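PDB 3FD3: chromosome replication initiation inhibitor protein from Agrobacterium tumefaciens, which probably acts as a LysR-type transcription factor that binds DNA, the fragment here being its C-terminal regulatory domain, presumed to bind an effector. Local coordinates for residues Asp19-Phe24 with Asn195-Thr199; Tyr178-Asn182 with Leu192-Met196; Leu111-Trp115 with Leu167-Leu173. All blocks are in the same frame, centred on the assembly; numbering follows the deposited sequence. Where two conformers were deposited one is given.

Contact 1: residues Asp19-Phe24 with Asn195-Thr199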
ATOM      1  N   ASP A  19     -13.654   1.885  -3.169  0.50 22.42           N
ATOM      2  CA  ASP A  19     -14.805   2.690  -3.566  0.50 23.41           C
ATOM      3  C   ASP A  19     -16.012   1.798  -3.848  0.50 22.95           C
ATOM      4  O   ASP A  19     -17.127   2.126  -3.455  0.50 23.53           O
ATOM      5  CB  ASP A  19     -14.485   3.547  -4.795  0.50 24.06           C
ATOM      6  CG  ASP A  19     -15.580   4.545  -5.111  0.50 27.03           C
ATOM      7  OD1 ASP A  19     -16.124   5.171  -4.173  0.50 31.31           O
ATOM      8  OD2 ASP A  19     -15.893   4.720  -6.303  0.50 29.45           O
ATOM      9  N   ALA A  20     -15.785   0.667  -4.518  1.00 22.22           N
ATOM     10  CA  ALA A  20     -16.829  -0.315  -4.770  1.00 21.60           C
ATOM     11  C   ALA A  20     -17.272  -1.044  -3.506  1.00 21.55           C
ATOM     12  O   ALA A  20     -18.461  -1.153  -3.225  1.00 21.97           O
ATOM     13  CB  ALA A  20     -16.338  -1.359  -5.811  1.00 21.42           C
ATOM     14  N   VAL A  21     -16.315  -1.543  -2.743  1.00 19.96           N
ATOM     15  CA  VAL A  21     -16.632  -2.328  -1.560  1.00 20.46           C
ATOM     16  C   VAL A  21     -17.391  -1.492  -0.519  1.00 20.29           C
ATOM     17  O   VAL A  21     -18.333  -1.984   0.090  1.00 20.39           O
ATOM     18  CB  VAL A  21     -15.378  -2.891  -0.935  1.00 20.89           C
ATOM     19  CG1 VAL A  21     -15.730  -3.607   0.393  1.00 22.04           C
ATOM     20  CG2 VAL A  21     -14.723  -3.881  -1.923  1.00 23.44           C
ATOM     21  N   SER A  22     -17.029  -0.224  -0.374  1.00 20.35           N
ATOM     22  CA  SER A  22     -17.634   0.618   0.645  1.00 21.06           C
ATOM     23  C   SER A  22     -19.098   0.921   0.300  1.00 20.74           C
ATOM     24  O   SER A  22     -19.935   1.086   1.194  1.00 20.37           O
ATOM     25  CB  SER A  22     -16.840   1.898   0.899  1.00 21.11           C
ATOM     26  OG  SER A  22     -16.824   2.749  -0.227  1.00 22.19           O
ATOM     27  N   LYS A  23     -19.408   0.978  -0.988  1.00 20.57           N
ATOM     28  CA  LYS A  23     -20.794   1.189  -1.405  1.00 21.03           C
ATOM     29  C   LYS A  23     -21.609   0.010  -0.911  1.00 21.10           C
ATOM     30  O   LYS A  23     -22.735   0.173  -0.436  1.00 22.01           O
ATOM     31  CB  LYS A  23     -20.938   1.278  -2.927  1.00 21.87           C
ATOM     32  CG  LYS A  23     -20.350   2.538  -3.586  1.00 24.66           C
ATOM     33  CD  LYS A  23     -20.435   2.438  -5.134  1.00 28.32           C
ATOM     34  CE  LYS A  23     -19.550   3.466  -5.824  1.00 31.18           C
ATOM     35  NZ  LYS A  23     -19.738   3.438  -7.316  1.00 31.67           N
ATOM     36  N   PHE A  24     -21.056  -1.188  -1.065  1.00 20.12           N
ATOM     37  CA  PHE A  24     -21.744  -2.404  -0.621  1.00 20.00           C
ATOM     38  C   PHE A  24     -21.865  -2.496   0.911  1.00 20.22           C
ATOM     39  O   PHE A  24     -22.977  -2.724   1.452  1.00 20.72           O
ATOM     40  CB  PHE A  24     -21.044  -3.657  -1.156  1.00 20.56           C
ATOM     41  CG  PHE A  24     -21.654  -4.919  -0.657  1.00 22.19           C
ATOM     42  CD1 PHE A  24     -22.924  -5.286  -1.077  1.00 23.85           C
ATOM     43  CD2 PHE A  24     -20.971  -5.732   0.225  1.00 26.24           C
ATOM     44  CE1 PHE A  24     -23.519  -6.453  -0.622  1.00 26.83           C
ATOM     45  CE2 PHE A  24     -21.573  -6.912   0.689  1.00 25.77           C
ATOM     46  CZ  PHE A  24     -22.828  -7.259   0.266  1.00 26.69           C
ATOM     47  N   ASN A 195     -22.122  -3.473  -7.237  1.00 21.06           N
ATOM     48  CA  ASN A 195     -21.208  -2.359  -6.885  1.00 20.76           C
ATOM     49  C   ASN A 195     -19.823  -2.482  -7.514  1.00 21.12           C
ATOM     50  O   ASN A 195     -19.255  -1.493  -7.957  1.00 21.87           O
ATOM     51  CB  ASN A 195     -21.151  -2.210  -5.359  1.00 21.02           C
ATOM     52  CG  ASN A 195     -22.402  -1.553  -4.806  1.00 23.82           C
ATOM     53  OD1 ASN A 195     -22.764  -0.481  -5.248  1.00 27.82           O
ATOM     54  ND2 ASN A 195     -23.082  -2.207  -3.893  1.00 24.46           N
HETATM   55  N   MSE A 196     -19.262  -3.696  -7.585  0.50 20.43           N
HETATM   56  CA  MSE A 196     -17.965  -3.878  -8.243  0.50 20.58           C
HETATM   57  C   MSE A 196     -18.094  -3.541  -9.720  0.50 20.59           C
HETATM   58  O   MSE A 196     -17.378  -2.681 -10.253  0.50 18.96           O
HETATM   59  CB  MSE A 196     -17.412  -5.302  -8.091  0.50 20.35           C
HETATM   60  CG  MSE A 196     -17.371  -5.852  -6.681  0.50 21.74           C
HETATM   61 SE   MSE A 196     -16.518  -4.661  -5.363  0.50 26.64          SE
HETATM   62  CE  MSE A 196     -14.758  -4.832  -6.083  0.50 26.51           C
ATOM     63  N   VAL A 197     -19.030  -4.210 -10.392  1.00 20.62           N
ATOM     64  CA  VAL A 197     -19.205  -3.966 -11.815  1.00 20.82           C
ATOM     65  C   VAL A 197     -19.550  -2.522 -12.148  1.00 20.41           C
ATOM     66  O   VAL A 197     -18.964  -1.940 -13.070  1.00 20.21           O
ATOM     67  CB  VAL A 197     -20.259  -4.985 -12.428  1.00 20.89           C
ATOM     68  CG1 VAL A 197     -20.453  -4.733 -13.918  1.00 23.75           C
ATOM     69  CG2 VAL A 197     -19.792  -6.418 -12.172  1.00 20.83           C
ATOM     70  N   GLY A 198     -20.473  -1.911 -11.403  1.00 21.83           N
ATOM     71  CA  GLY A 198     -20.864  -0.531 -11.638  1.00 22.32           C
ATOM     72  C   GLY A 198     -19.752   0.489 -11.417  1.00 22.73           C
ATOM     73  O   GLY A 198     -19.602   1.451 -12.171  1.00 23.35           O
ATOM     74  N   THR A 199     -18.972   0.281 -10.369  1.00 23.20           N
ATOM     75  CA  THR A 199     -17.851   1.169 -10.066  1.00 22.08           C
ATOM     76  C   THR A 199     -16.766   1.033 -11.132  1.00 22.85           C
ATOM     77  O   THR A 199     -16.223   2.039 -11.604  1.00 22.84           O
ATOM     78  CB  THR A 199     -17.274   0.865  -8.655  1.00 21.87           C
ATOM     79  OG1 THR A 199     -18.302   0.984  -7.665  1.00 22.87           O
ATOM     80  CG2 THR A 199     -16.109   1.812  -8.304  1.00 21.85           C
TER
HETATM   81  O   HOH W   1     -21.902   1.035  -8.259  1.00 45.50           O
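Ala20 and Thr199 meet at the centre of a buried helix-helix contact between helices 17-26 and 190-203, which pack side by side in one lobe of the regulatory domain. The two segments run roughly antiparallel, at 136°, with axes 8.4 Å apart at closest approach. Small side chains permit that spacing: the Ala20 methyl faces Thr199 and the bent tail of Met196, a selenomethionine. Met196 was modelled in two conformers; in the one described its SE lies against the Ala20 methyl and 4.0 Å from Val21 CG2.

A polar rim borders this apolar patch. Lys23 stretches its extended chain past Asn195 and meets Thr199 tip to tip, Lys23 NZ donating to Thr199 OG1 at 2.9 Å. Closer to the lysine backbone, Asn195 OD1 lies 3.4 Å from Lys23 CB, and its ND2 sits near the edge of the Phe24 ring. Thr199 OG1 is beside its own backbone N (chi1 -57°), the setting from which it can donate back along the helix to Asn195 O at 2.7 Å. That carbonyl also takes the regular helical bond from Thr199 N, the two donors arriving from opposite faces of its plane.

The threonine hydroxyl therefore relays between the lysine and a helix carbonyl. The ammonium charge would probably polarise the O-H and strengthen its donation to Asn195 O.

Contact 2: residues Tyr178-Asn182 with Leu192-Met196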
ATOM      1  N   TYR A 178     -11.081  -8.801 -14.152  1.00 19.29           N
ATOM      2  CA  TYR A 178     -12.253  -9.663 -14.067  1.00 20.01           C
ATOM      3  C   TYR A 178     -12.683  -9.799 -12.619  1.00 20.83           C
ATOM      4  O   TYR A 178     -11.871  -9.732 -11.702  1.00 20.82           O
ATOM      5  CB  TYR A 178     -11.918 -11.049 -14.634  1.00 20.24           C
ATOM      6  CG  TYR A 178     -11.480 -10.955 -16.052  1.00 21.20           C
ATOM      7  CD1 TYR A 178     -12.406 -11.004 -17.087  1.00 22.90           C
ATOM      8  CD2 TYR A 178     -10.143 -10.743 -16.377  1.00 20.21           C
ATOM      9  CE1 TYR A 178     -12.030 -10.852 -18.391  1.00 23.14           C
ATOM     10  CE2 TYR A 178      -9.757 -10.596 -17.689  1.00 22.25           C
ATOM     11  CZ  TYR A 178     -10.703 -10.646 -18.697  1.00 23.74           C
ATOM     12  OH  TYR A 178     -10.310 -10.516 -20.020  1.00 23.49           O
ATOM     13  N   TRP A 179     -13.983  -9.986 -12.420  1.00 20.39           N
ATOM     14  CA  TRP A 179     -14.561 -10.263 -11.123  1.00 19.96           C
ATOM     15  C   TRP A 179     -15.022 -11.719 -11.154  1.00 20.71           C
ATOM     16  O   TRP A 179     -15.893 -12.091 -11.983  1.00 20.27           O
ATOM     17  CB  TRP A 179     -15.729  -9.328 -10.928  1.00 19.36           C
ATOM     18  CG  TRP A 179     -16.540  -9.469  -9.670  1.00 19.46           C
ATOM     19  CD1 TRP A 179     -17.890  -9.729  -9.597  1.00 19.12           C
ATOM     20  CD2 TRP A 179     -16.104  -9.290  -8.313  1.00 19.81           C
ATOM     21  NE1 TRP A 179     -18.308  -9.742  -8.279  1.00 19.77           N
ATOM     22  CE2 TRP A 179     -17.233  -9.506  -7.474  1.00 20.17           C
ATOM     23  CE3 TRP A 179     -14.866  -9.032  -7.717  1.00 20.83           C
ATOM     24  CZ2 TRP A 179     -17.156  -9.438  -6.075  1.00 21.30           C
ATOM     25  CZ3 TRP A 179     -14.800  -8.949  -6.322  1.00 22.28           C
ATOM     26  CH2 TRP A 179     -15.944  -9.128  -5.523  1.00 22.37           C
ATOM     27  N   GLN A 180     -14.457 -12.537 -10.272  1.00 20.60           N
ATOM     28  CA  GLN A 180     -14.729 -13.982 -10.204  1.00 21.64           C
ATOM     29  C   GLN A 180     -15.431 -14.216  -8.879  1.00 22.13           C
ATOM     30  O   GLN A 180     -15.003 -13.683  -7.865  1.00 22.69           O
ATOM     31  CB  GLN A 180     -13.460 -14.822 -10.320  1.00 22.55           C
ATOM     32  CG  GLN A 180     -12.768 -14.724 -11.681  1.00 24.05           C
ATOM     33  CD  GLN A 180     -12.197 -16.041 -12.218  1.00 29.79           C
ATOM     34  OE1 GLN A 180     -12.668 -17.132 -11.883  1.00 31.39           O
ATOM     35  NE2 GLN A 180     -11.181 -15.934 -13.082  1.00 28.94           N
ATOM     36  N   VAL A 181     -16.563 -14.921  -8.892  1.00 20.58           N
ATOM     37  CA  VAL A 181     -17.341 -15.155  -7.677  1.00 21.02           C
ATOM     38  C   VAL A 181     -17.705 -16.615  -7.576  1.00 20.32           C
ATOM     39  O   VAL A 181     -18.145 -17.227  -8.555  1.00 19.77           O
ATOM     40  CB  VAL A 181     -18.656 -14.338  -7.649  1.00 21.85           C
ATOM     41  CG1 VAL A 181     -19.379 -14.542  -6.318  1.00 22.17           C
ATOM     42  CG2 VAL A 181     -18.357 -12.835  -7.931  1.00 22.87           C
ATOM     43  N   ASN A 182     -17.501 -17.189  -6.394  1.00 20.00           N
ATOM     44  CA  ASN A 182     -17.939 -18.558  -6.113  1.00 19.91           C
ATOM     45  C   ASN A 182     -19.423 -18.685  -6.447  1.00 19.24           C
ATOM     46  O   ASN A 182     -20.246 -17.917  -5.945  1.00 18.67           O
ATOM     47  CB  ASN A 182     -17.693 -18.846  -4.638  1.00 19.90           C
ATOM     48  CG  ASN A 182     -18.062 -20.228  -4.234  1.00 23.03           C
ATOM     49  OD1 ASN A 182     -19.225 -20.652  -4.393  1.00 24.91           O
ATOM     50  ND2 ASN A 182     -17.091 -20.961  -3.666  1.00 22.70           N
ATOM     51  N   LEU A 192     -22.939  -6.891  -3.888  1.00 21.74           N
ATOM     52  CA  LEU A 192     -21.513  -6.634  -3.955  1.00 21.22           C
ATOM     53  C   LEU A 192     -21.085  -6.579  -5.407  1.00 21.10           C
ATOM     54  O   LEU A 192     -20.416  -5.638  -5.849  1.00 21.76           O
ATOM     55  CB  LEU A 192     -20.748  -7.731  -3.239  1.00 21.10           C
ATOM     56  CG  LEU A 192     -19.230  -7.646  -3.238  1.00 19.70           C
ATOM     57  CD1 LEU A 192     -18.739  -6.239  -2.712  1.00 21.88           C
ATOM     58  CD2 LEU A 192     -18.623  -8.778  -2.436  1.00 23.04           C
ATOM     59  N   THR A 193     -21.470  -7.610  -6.154  1.00 20.86           N
ATOM     60  CA  THR A 193     -21.208  -7.666  -7.578  1.00 19.90           C
ATOM     61  C   THR A 193     -21.710  -6.458  -8.317  1.00 20.09           C
ATOM     62  O   THR A 193     -20.973  -5.914  -9.141  1.00 19.73           O
ATOM     63  CB  THR A 193     -21.790  -8.967  -8.197  1.00 20.89           C
ATOM     64  OG1 THR A 193     -21.070 -10.043  -7.608  1.00 19.43           O
ATOM     65  CG2 THR A 193     -21.595  -9.007  -9.688  1.00 19.35           C
ATOM     66  N   ALA A 194     -22.933  -6.014  -8.034  1.00 19.78           N
ATOM     67  CA  ALA A 194     -23.470  -4.848  -8.705  1.00 20.32           C
ATOM     68  C   ALA A 194     -22.562  -3.641  -8.474  1.00 20.23           C
ATOM     69  O   ALA A 194     -22.304  -2.874  -9.381  1.00 19.87           O
ATOM     70  CB  ALA A 194     -24.907  -4.522  -8.198  1.00 20.51           C
ATOM     71  N   ASN A 195     -22.122  -3.473  -7.237  1.00 21.06           N
ATOM     72  CA  ASN A 195     -21.208  -2.359  -6.885  1.00 20.76           C
ATOM     73  C   ASN A 195     -19.823  -2.482  -7.514  1.00 21.12           C
ATOM     74  O   ASN A 195     -19.255  -1.493  -7.957  1.00 21.87           O
ATOM     75  CB  ASN A 195     -21.151  -2.210  -5.359  1.00 21.02           C
ATOM     76  CG  ASN A 195     -22.402  -1.553  -4.806  1.00 23.82           C
ATOM     77  OD1 ASN A 195     -22.764  -0.481  -5.248  1.00 27.82           O
ATOM     78  ND2 ASN A 195     -23.082  -2.207  -3.893  1.00 24.46           N
HETATM   79  N   MSE A 196     -19.262  -3.696  -7.585  0.50 20.43           N
HETATM   80  CA  MSE A 196     -17.965  -3.878  -8.243  0.50 20.58           C
HETATM   81  C   MSE A 196     -18.094  -3.541  -9.720  0.50 20.59           C
HETATM   82  O   MSE A 196     -17.378  -2.681 -10.253  0.50 18.96           O
HETATM   83  CB  MSE A 196     -17.412  -5.302  -8.091  0.50 20.35           C
HETATM   84  CG  MSE A 196     -17.371  -5.852  -6.681  0.50 21.74           C
HETATM   85 SE   MSE A 196     -16.518  -4.661  -5.363  0.50 26.64          SE
HETATM   86  CE  MSE A 196     -14.758  -4.832  -6.083  0.50 26.51           C
TER
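Trp179, near the end of the long strand 165-181, fills the layer between the sheet and the covering helix 190-203 in an alpha/beta lobe, where it meets Thr193, Leu192 and Met196. Strand and helix segments run almost exactly antiparallel, at 174°, with their axes 10.4 Å apart at closest approach. The indole bridges this distance: with CG anti to the backbone N (chi1 177°), the ring leaves the strand and extends toward the helix.

At the ring edge, Trp179 NE1 donates to Thr193 OG1 at 2.9 Å. The bond is nearly straight, 171° at the hydrogen, and the hydroxyl oxygen lies close to the indole plane. The same hydroxyl also makes a weak hydrogen bond to Leu189 O, so the group that receives the indole N-H is itself linked, weakly, to the residue just before helix 190-203.

This is a regulatory domain of the periplasmic-binding-protein type, in which helices flank the central sheet of each lobe, and here the tryptophan reaches from the sheet to one of them. In the conformer described, Met196 brings its CG over one face of the six-membered Trp179 ring, 3.6 Å from the centroid, as a CH-pi contact. Met196 SE stands higher above that face, 4.8 Å from the centroid of the six-membered Trp179 ring, a more distant Met-aromatic contact. Val181, two residues on along the strand, puts CG2 over the opposite face, toward the rim, and the same Val181 methyl lies 3.9 Å from Thr193 OG1. Leu192 CG approaches Trp179 CZ2 obliquely, at 3.9 Å. Ala53 and Val55 of the neighbouring strand 53-56 also touch the indole, while Leu192 turns part of its surface to Phe24 of helix 17-26.

Contact 3: residues Leu111-Trp115 with Leu167-Leu173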
ATOM      1  N   LEU A 111       5.331  -6.037 -15.892  1.00 23.04           N
ATOM      2  CA  LEU A 111       4.855  -4.830 -16.590  1.00 23.09           C
ATOM      3  C   LEU A 111       5.952  -3.962 -17.221  1.00 22.74           C
ATOM      4  O   LEU A 111       5.790  -3.454 -18.331  1.00 22.51           O
ATOM      5  CB  LEU A 111       3.962  -3.972 -15.673  1.00 23.14           C
ATOM      6  CG  LEU A 111       2.702  -4.628 -15.099  1.00 24.61           C
ATOM      7  CD1 LEU A 111       1.797  -3.534 -14.492  1.00 26.17           C
ATOM      8  CD2 LEU A 111       1.933  -5.485 -16.114  1.00 25.98           C
ATOM      9  N   GLN A 112       7.064  -3.770 -16.528  1.00 21.80           N
ATOM     10  CA  GLN A 112       8.137  -2.963 -17.091  1.00 21.73           C
ATOM     11  C   GLN A 112       8.736  -3.702 -18.289  1.00 21.48           C
ATOM     12  O   GLN A 112       9.003  -3.092 -19.316  1.00 22.36           O
ATOM     13  CB  GLN A 112       9.241  -2.708 -16.073  1.00 20.58           C
ATOM     14  CG  GLN A 112       8.875  -1.673 -15.014  1.00 20.93           C
ATOM     15  CD  GLN A 112       7.787  -2.121 -14.059  1.00 22.51           C
ATOM     16  OE1 GLN A 112       6.871  -1.358 -13.758  1.00 22.16           O
ATOM     17  NE2 GLN A 112       7.911  -3.338 -13.533  1.00 21.91           N
ATOM     18  N   ALA A 113       8.938  -5.007 -18.137  1.00 22.00           N
ATOM     19  CA  ALA A 113       9.507  -5.841 -19.207  1.00 22.67           C
ATOM     20  C   ALA A 113       8.604  -5.815 -20.438  1.00 23.05           C
ATOM     21  O   ALA A 113       9.061  -5.672 -21.582  1.00 22.55           O
ATOM     22  CB  ALA A 113       9.708  -7.282 -18.725  1.00 22.96           C
ATOM     23  N   SER A 114       7.309  -5.952 -20.198  1.00 23.66           N
ATOM     24  CA  SER A 114       6.322  -5.926 -21.261  1.00 24.96           C
ATOM     25  C   SER A 114       6.302  -4.563 -21.969  1.00 24.50           C
ATOM     26  O   SER A 114       6.297  -4.496 -23.193  1.00 25.09           O
ATOM     27  CB  SER A 114       4.936  -6.235 -20.696  1.00 24.90           C
ATOM     28  OG  SER A 114       4.031  -6.276 -21.772  1.00 28.46           O
ATOM     29  N   TRP A 115       6.309  -3.491 -21.188  1.00 24.28           N
ATOM     30  CA  TRP A 115       6.337  -2.137 -21.735  1.00 23.62           C
ATOM     31  C   TRP A 115       7.567  -1.928 -22.616  1.00 23.88           C
ATOM     32  O   TRP A 115       7.454  -1.436 -23.733  1.00 24.16           O
ATOM     33  CB  TRP A 115       6.280  -1.073 -20.620  1.00 23.75           C
ATOM     34  CG  TRP A 115       6.333   0.299 -21.186  1.00 23.60           C
ATOM     35  CD1 TRP A 115       5.280   1.020 -21.685  1.00 23.67           C
ATOM     36  CD2 TRP A 115       7.490   1.091 -21.384  1.00 21.61           C
ATOM     37  NE1 TRP A 115       5.715   2.224 -22.173  1.00 22.46           N
ATOM     38  CE2 TRP A 115       7.074   2.293 -21.999  1.00 22.29           C
ATOM     39  CE3 TRP A 115       8.858   0.905 -21.116  1.00 23.45           C
ATOM     40  CZ2 TRP A 115       7.967   3.306 -22.338  1.00 23.56           C
ATOM     41  CZ3 TRP A 115       9.737   1.910 -21.453  1.00 22.98           C
ATOM     42  CH2 TRP A 115       9.290   3.088 -22.079  1.00 23.84           C
ATOM     43  N   LEU A 167       7.709   8.153 -20.215  1.00 22.09           N
ATOM     44  CA  LEU A 167       8.954   7.850 -20.940  1.00 22.58           C
ATOM     45  C   LEU A 167       8.782   7.959 -22.441  1.00 23.99           C
ATOM     46  O   LEU A 167       9.655   8.510 -23.141  1.00 22.59           O
ATOM     47  CB  LEU A 167       9.486   6.473 -20.577  1.00 22.58           C
ATOM     48  CG  LEU A 167      10.347   6.409 -19.302  1.00 22.35           C
ATOM     49  CD1 LEU A 167       9.598   6.834 -18.020  1.00 20.21           C
ATOM     50  CD2 LEU A 167      10.907   5.035 -19.128  1.00 23.09           C
HETATM   51  N   MSE A 168       7.668   7.429 -22.937  0.50 24.03           N
HETATM   52  CA  MSE A 168       7.346   7.486 -24.348  0.50 25.34           C
HETATM   53  C   MSE A 168       5.851   7.739 -24.440  0.50 25.43           C
HETATM   54  O   MSE A 168       5.059   6.814 -24.277  0.50 25.29           O
HETATM   55  CB  MSE A 168       7.729   6.178 -25.038  0.50 25.72           C
HETATM   56  CG  MSE A 168       7.641   6.225 -26.545  0.50 28.01           C
HETATM   57 SE   MSE A 168       8.778   4.881 -27.391  0.50 34.65          SE
HETATM   58  CE  MSE A 168      10.486   5.544 -26.715  0.50 30.43           C
ATOM     59  N   PRO A 169       5.458   9.004 -24.653  1.00 25.95           N
ATOM     60  CA  PRO A 169       4.040   9.327 -24.769  1.00 26.49           C
ATOM     61  C   PRO A 169       3.299   8.390 -25.713  1.00 26.47           C
ATOM     62  O   PRO A 169       3.824   8.035 -26.770  1.00 26.42           O
ATOM     63  CB  PRO A 169       4.055  10.757 -25.308  1.00 26.72           C
ATOM     64  CG  PRO A 169       5.304  11.336 -24.782  1.00 27.28           C
ATOM     65  CD  PRO A 169       6.301  10.207 -24.777  1.00 26.42           C
ATOM     66  N   GLY A 170       2.105   7.963 -25.321  1.00 26.50           N
ATOM     67  CA  GLY A 170       1.267   7.194 -26.209  1.00 26.25           C
ATOM     68  C   GLY A 170       1.639   5.732 -26.210  1.00 25.78           C
ATOM     69  O   GLY A 170       1.355   5.043 -27.175  1.00 25.84           O
ATOM     70  N   THR A 171       2.239   5.244 -25.118  1.00 24.34           N
ATOM     71  CA  THR A 171       2.604   3.826 -25.021  1.00 24.06           C
ATOM     72  C   THR A 171       2.012   3.172 -23.758  1.00 24.19           C
ATOM     73  O   THR A 171       2.739   2.541 -22.980  1.00 23.55           O
ATOM     74  CB  THR A 171       4.130   3.634 -25.037  1.00 24.60           C
ATOM     75  OG1 THR A 171       4.719   4.347 -23.943  1.00 23.38           O
ATOM     76  CG2 THR A 171       4.702   4.115 -26.380  1.00 24.93           C
ATOM     77  N   PRO A 172       0.687   3.296 -23.572  1.00 23.12           N
ATOM     78  CA  PRO A 172       0.111   2.693 -22.370  1.00 23.30           C
ATOM     79  C   PRO A 172       0.147   1.177 -22.405  1.00 22.82           C
ATOM     80  O   PRO A 172       0.258   0.562 -23.487  1.00 22.65           O
ATOM     81  CB  PRO A 172      -1.340   3.188 -22.385  1.00 23.73           C
ATOM     82  CG  PRO A 172      -1.634   3.442 -23.807  1.00 23.86           C
ATOM     83  CD  PRO A 172      -0.340   3.963 -24.389  1.00 24.24           C
ATOM     84  N   LEU A 173       0.035   0.579 -21.226  0.70 22.26           N
ATOM     85  CA  LEU A 173      -0.050  -0.862 -21.054  0.70 22.64           C
ATOM     86  C   LEU A 173      -1.391  -1.129 -20.392  0.70 22.16           C
ATOM     87  O   LEU A 173      -1.657  -0.625 -19.288  0.70 21.73           O
ATOM     88  CB  LEU A 173       1.094  -1.344 -20.164  0.70 23.08           C
ATOM     89  CG  LEU A 173       1.395  -2.838 -20.084  0.70 25.41           C
ATOM     90  CD1 LEU A 173       2.879  -3.080 -19.730  0.70 27.08           C
ATOM     91  CD2 LEU A 173       0.485  -3.510 -19.063  0.70 26.93           C
TER
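The indole of Trp115 receives the irregular segment 167-173, a break in strand 165-181, chiefly round its edge: Thr171 OG1 and Met168 CB lie near the ring plane, Thr171 O lies in it, and Leu167 CB comes in obliquely, 3.7 Å from Trp115 CH2. Trp147 meets the indole too, with ring planes about 55° apart.

The indole N-H has two acceptors on one residue. The stronger bond runs from Trp115 NE1 to Thr171 OG1, at 2.9 Å and 154°; a weak, bent one runs from Trp115 NE1 to Thr171 O, at 3.1 Å. The threonine hydroxyl sits between its own backbone N and carbonyl carbon (chi1 59°), where it can take the indole hydrogen. It also lies within hydrogen-bonding reach of Met168 O, modelled so close that the exact length is doubtful.

Farther along, Leu173 packs against the start of helix 111-120. In the conformer described, one of two, Leu173 CD1 meets the backbone of Leu111 and Trp115 and lies 3.9 Å from Ser114 CB, while Leu173 CD2 touches Leu111 CD2 at 3.8 Å. Leu149 of strand 148-151 touches Leu111, Trp115 and Leu173 alike, and the nearest atoms of the Leu111 side chain are about 4 Å from a bound calcium ion.

Thr171 is thus the polar link between the indole and the segment, probably steadying its turn, with the leucines supplying the apolar part.

Followed from the N terminus, the chain opens contact 1 at helix 17-26 and closes it only at helix 190-203, a loop that takes in most of the domain. Contact 3 is nested inside, opening at helix 111-120 and closing early on strand 165-181. That same strand carries on past the centre of the chain to contact 2, which follows in series and closes a short loop onto helix 190-203. Contacts 1 and 2 share Asn195 and Met196 and touch where Phe24 meets Leu192, joining two helices to each other and one of them to the sheet. Contact 3 lies on the opposite side of the chain's centre, its centre about 29 Å from the centre of either.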